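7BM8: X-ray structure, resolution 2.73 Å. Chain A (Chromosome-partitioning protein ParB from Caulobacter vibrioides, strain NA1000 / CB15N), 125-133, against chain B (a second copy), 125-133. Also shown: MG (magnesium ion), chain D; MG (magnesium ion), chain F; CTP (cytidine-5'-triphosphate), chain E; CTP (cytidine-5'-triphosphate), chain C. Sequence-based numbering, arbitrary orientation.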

# COMPACT_ATOMS: atom_id res chain seq x y z
N GLU A 125 -2.87 6.06 5.95
CA GLU A 125 -1.95 5.88 4.79
C GLU A 125 -1.74 4.38 4.51
O GLU A 125 -1.62 4.02 3.32
N ASN A 126 -1.71 3.55 5.55
CA ASN A 126 -1.39 2.10 5.43
C ASN A 126 -2.68 1.28 5.30
O ASN A 126 -2.61 0.20 4.69
N VAL A 127 -3.81 1.77 5.81
CA VAL A 127 -5.11 1.02 5.85
C VAL A 127 -5.97 1.37 4.62
O VAL A 127 -6.66 0.46 4.13
N GLN A 128 -5.95 2.63 4.16
CA GLN A 128 -6.78 3.11 3.02
C GLN A 128 -5.97 3.01 1.72
O GLN A 128 -5.53 4.06 1.20
N ARG A 129 -5.78 1.79 1.21
CA ARG A 129 -5.07 1.52 -0.07
C ARG A 129 -5.36 0.07 -0.50
O ARG A 129 -5.35 -0.81 0.37
N ALA A 130 -5.61 -0.13 -1.80
CA ALA A 130 -6.02 -1.42 -2.41
C ALA A 130 -4.82 -2.04 -3.14
O ALA A 130 -4.18 -1.32 -3.93
N ASP A 131 -4.55 -3.32 -2.87
CA ASP A 131 -3.42 -4.08 -3.48
C ASP A 131 -3.78 -4.44 -4.92
O ASP A 131 -4.98 -4.58 -5.22
N LEU A 132 -2.76 -4.56 -5.77
CA LEU A 132 -2.88 -4.93 -7.21
C LEU A 132 -3.09 -6.45 -7.29
O LEU A 132 -2.37 -7.17 -6.59
N ASN A 133 -4.05 -6.90 -8.10
CA ASN A 133 -4.26 -8.35 -8.37
C ASN A 133 -2.95 -8.91 -8.92
O ASN A 133 -2.28 -8.19 -9.70
N GLU B 125 5.05 1.73 -7.25
CA GLU B 125 4.27 2.39 -6.16
C GLU B 125 3.32 1.37 -5.51
O GLU B 125 3.12 1.46 -4.28
N ASN B 126 2.77 0.43 -6.29
CA ASN B 126 1.75 -0.54 -5.81
C ASN B 126 2.43 -1.84 -5.36
O ASN B 126 1.85 -2.51 -4.49
N VAL B 127 3.61 -2.18 -5.89
CA VAL B 127 4.31 -3.48 -5.62
C VAL B 127 5.31 -3.31 -4.47
O VAL B 127 5.46 -4.27 -3.69
N GLN B 128 5.99 -2.16 -4.37
CA GLN B 128 7.04 -1.89 -3.34
C GLN B 128 6.40 -1.19 -2.13
O GLN B 128 6.63 0.02 -1.95
N ARG B 129 5.63 -1.93 -1.33
CA ARG B 129 5.00 -1.43 -0.08
C ARG B 129 4.53 -2.63 0.75
O ARG B 129 3.99 -3.59 0.16
N ALA B 130 4.74 -2.57 2.07
CA ALA B 130 4.43 -3.64 3.04
C ALA B 130 3.15 -3.29 3.80
O ALA B 130 3.07 -2.15 4.32
N ASP B 131 2.19 -4.22 3.85
CA ASP B 131 0.89 -4.04 4.56
C ASP B 131 1.12 -4.16 6.07
O ASP B 131 2.08 -4.85 6.48
N LEU B 132 0.27 -3.50 6.85
CA LEU B 132 0.31 -3.49 8.33
C LEU B 132 -0.30 -4.80 8.84
O LEU B 132 -1.35 -5.20 8.31
N ASN B 133 0.35 -5.45 9.81
CA ASN B 133 -0.21 -6.67 10.47
C ASN B 133 -1.57 -6.28 11.07
O ASN B 133 -1.69 -5.14 11.56

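Side-chain packing between residues 125-133 of two ParB copies, in a contact that buries 554 Å² in all and is built round Arg A129 and Arg B129, which cover the most surface. Both arginines point toward the opposing stretch with chi1 p and chi2 and chi3 t, so each side chain runs out nearly straight and delivers its guanidinium to the other copy. There the two pass one over the other: Arg B129 CD lies over one face of the Arg A129 guanidinium, 3.9 Å from Arg A129 NH1, and Arg A129 CD lies likewise over a face of the Arg B129 group. This brings like charges close, with Arg A129 NE 4.5 Å from Arg B129 NE, but acceptors gather at the edge of each guanidinium. Arg A129 NH1 and NH2 donate hydrogen bonds to O1A of CTP (chain C), at 3.2 and 3.3 Å. Arg B129 NH2 donates to O1A of CTP (chain E) at 3.2 Å, and Arg B129 NH1 adds a weak bond to the same O1A at 3.4 Å. Arg B129 NH1 also makes a weak hydrogen bond to Ala A130 O (2.8 Å, bent to 116°); in the related pair, Arg A129 NH2 stands 2.8 Å from Ala B130 O. The carboxylates complete this edge through long salt bridges, Arg A129 NH2 to Asp B131 OD1 at 3.6 Å and Arg B129 NH1 to Asp A131 OD1 at 3.7 Å. Asp A131 and Asp B131 leave their backbones sideways, with chi1 near -92°, yet their ends come nearer the other stretch. Asp A131 OD2 and Asp B131 OD2 meet at 3.2 Å, two acceptors without a hydrogen bond between them. Leu A132 and Leu B132 point toward the partner, chi2 p and chi1 near -150°; Leu A132 CD1 lies against the amide end of Asn B126, and Leu B132 CD1 against that of Asn A126 (both asparagines chi1 m). The alanine side chains point away, but Ala A130 N donates to O2A of CTP (chain E) and Ala B130 N to O2A of CTP (chain C), both at 2.6 Å. Glu A125 and Glu B125 do not touch the opposing stretch; Glu A125 OE1 binds magnesium (chain D) at 2.1 Å and Glu B125 OE1 binds magnesium (chain F) at 2.1 Å. Each nucleotide thus bridges the copies, CTP (chain C) through Ala B130 and Arg A129, CTP (chain E) through Ala A130 and Arg B129.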

# COMPACT_ATOMS: atom_id res chain seq x y z
CB GLU A 125 -0.62 6.61 5.00
CG GLU A 125 0.24 6.07 6.14
CD GLU A 125 1.53 5.33 5.77
OE1 GLU A 125 1.70 4.94 4.60
OE2 GLU A 125 2.37 5.15 6.69
CB ASN A 126 -0.51 1.62 6.59
CG ASN A 126 0.93 2.10 6.51
OD1 ASN A 126 1.48 2.26 5.42
ND2 ASN A 126 1.54 2.31 7.65
CB VAL A 127 -5.86 1.26 7.17
CG1 VAL A 127 -7.32 0.82 7.10
CG2 VAL A 127 -5.17 0.57 8.34
CB GLN A 128 -7.27 4.54 3.27
CG GLN A 128 -8.34 4.63 4.35
CD GLN A 128 -9.72 4.22 3.88
OE1 GLN A 128 -9.91 3.79 2.74
NE2 GLN A 128 -10.70 4.36 4.75
CB ARG A 129 -3.57 1.77 0.07
CG ARG A 129 -2.85 0.81 1.01
CD ARG A 129 -1.41 1.22 1.23
NE ARG A 129 -0.68 0.29 2.08
CZ ARG A 129 0.60 0.45 2.43
NH1 ARG A 129 1.29 1.49 1.99
NH2 ARG A 129 1.18 -0.45 3.21
CB ALA A 130 -7.17 -1.19 -3.35
CB ASP A 131 -3.05 -5.32 -2.66
CG ASP A 131 -1.97 -5.09 -1.62
OD1 ASP A 131 -1.28 -4.04 -1.70
OD2 ASP A 131 -1.82 -5.95 -0.73
CB LEU A 132 -1.62 -4.50 -7.95
CG LEU A 132 -1.80 -4.12 -9.42
CD1 LEU A 132 -2.60 -2.83 -9.55
CD2 LEU A 132 -0.46 -3.99 -10.12
CB ASN A 133 -5.45 -8.61 -9.30
CG ASN A 133 -5.91 -10.06 -9.26
OD1 ASN A 133 -5.15 -10.97 -9.57
ND2 ASN A 133 -7.15 -10.28 -8.86
CB GLU B 125 3.51 3.63 -6.66
CG GLU B 125 2.41 3.34 -7.68
CD GLU B 125 0.96 3.52 -7.23
OE1 GLU B 125 0.69 3.61 -6.01
OE2 GLU B 125 0.08 3.58 -8.13
CB ASN B 126 0.66 -0.78 -6.86
CG ASN B 126 -0.29 0.39 -7.03
OD1 ASN B 126 -0.59 1.12 -6.07
ND2 ASN B 126 -0.79 0.59 -8.24
CB VAL B 127 4.98 -4.03 -6.90
CG1 VAL B 127 6.01 -5.11 -6.60
CG2 VAL B 127 3.95 -4.55 -7.89
CB GLN B 128 8.19 -1.07 -3.93
CG GLN B 128 9.06 -1.86 -4.90
CD GLN B 128 10.04 -2.78 -4.22
OE1 GLN B 128 10.10 -2.87 -3.00
NE2 GLN B 128 10.83 -3.48 -5.02
CB ARG B 129 3.84 -0.49 -0.41
CG ARG B 129 2.65 -1.15 -1.11
CD ARG B 129 1.62 -0.13 -1.54
NE ARG B 129 0.45 -0.74 -2.16
CZ ARG B 129 -0.58 -0.05 -2.65
NH1 ARG B 129 -1.60 -0.70 -3.20
NH2 ARG B 129 -0.60 1.27 -2.60
CB ALA B 130 5.59 -3.83 3.99
CB ASP B 131 -0.17 -5.04 4.07
CG ASP B 131 -1.06 -4.50 2.96
OD1 ASP B 131 -1.02 -3.28 2.69
OD2 ASP B 131 -1.81 -5.32 2.37
CB LEU B 132 -0.49 -2.27 8.83
CG LEU B 132 -0.01 -1.67 10.15
CD1 LEU B 132 1.35 -1.01 9.99
CD2 LEU B 132 -1.03 -0.66 10.68
CB ASN B 133 0.74 -7.23 11.53
CG ASN B 133 0.39 -8.65 11.95
OD1 ASN B 133 -0.71 -8.92 12.42
ND2 ASN B 133 1.33 -9.56 11.78
MG MG D . 3.07 3.37 4.63
MG MG F . -1.30 3.06 -5.75
N1 CTP E . -4.33 7.87 0.93
C2 CTP E . -4.26 9.27 1.00
N3 CTP E . -5.17 9.95 1.74
C4 CTP E . -6.14 9.29 2.39
C5 CTP E . -6.24 7.87 2.33
C6 CTP E . -5.33 7.21 1.59
O2 CTP E . -3.35 9.85 0.39
N4 CTP E . -7.00 10.00 3.09
C1' CTP E . -3.33 7.16 0.09
C2' CTP E . -2.72 5.92 0.74
O2' CTP E . -1.70 6.31 1.63
C3' CTP E . -2.17 5.22 -0.51
C4' CTP E . -3.17 5.61 -1.62
O4' CTP E . -3.98 6.68 -1.06
O3' CTP E . -0.86 5.71 -0.82
C5' CTP E . -4.07 4.50 -2.12
O5' CTP E . -3.28 3.54 -2.85
PA CTP E . -3.92 2.65 -4.02
O1A CTP E . -2.82 2.00 -4.79
O2A CTP E . -5.01 1.80 -3.46
O3A CTP E . -4.59 3.76 -4.96
PB CTP E . -3.89 4.97 -5.72
O1B CTP E . -4.56 6.24 -5.33
O2B CTP E . -2.41 4.82 -5.53
O3B CTP E . -4.25 4.64 -7.24
PG CTP E . -3.43 3.72 -8.27
O1G CTP E . -2.62 4.65 -9.14
O2G CTP E . -4.47 2.94 -9.05
O3G CTP E . -2.56 2.83 -7.40
N1 CTP C . 7.60 3.86 -2.78
C2 CTP C . 8.28 5.01 -3.19
N3 CTP C . 9.35 4.89 -4.01
C4 CTP C . 9.75 3.68 -4.42
C5 CTP C . 9.08 2.49 -4.01
C6 CTP C . 8.02 2.62 -3.19
O2 CTP C . 7.88 6.11 -2.79
N4 CTP C . 10.81 3.62 -5.21
C1' CTP C . 6.43 4.02 -1.87
C2' CTP C . 5.27 3.08 -2.13
O2' CTP C . 4.53 3.54 -3.24
C3' CTP C . 4.52 3.22 -0.80
C4' CTP C . 5.66 3.37 0.23
O4' CTP C . 6.84 3.74 -0.55
O3' CTP C . 3.69 4.37 -0.80
C5' CTP C . 5.96 2.15 1.06
O5' CTP C . 4.81 1.85 1.89
PA CTP C . 4.93 1.14 3.32
O1A CTP C . 3.71 1.45 4.12
O2A CTP C . 5.32 -0.29 3.14
O3A CTP C . 6.16 1.92 3.98
PB CTP C . 6.27 3.47 4.33
O1B CTP C . 7.50 4.01 3.71
O2B CTP C . 4.94 4.10 4.03
O3B CTP C . 6.48 3.43 5.92
PG CTP C . 5.38 3.38 7.09
O1G CTP C . 5.30 4.76 7.70
O2G CTP C . 4.09 2.97 6.40
O3G CTP C . 5.88 2.34 8.06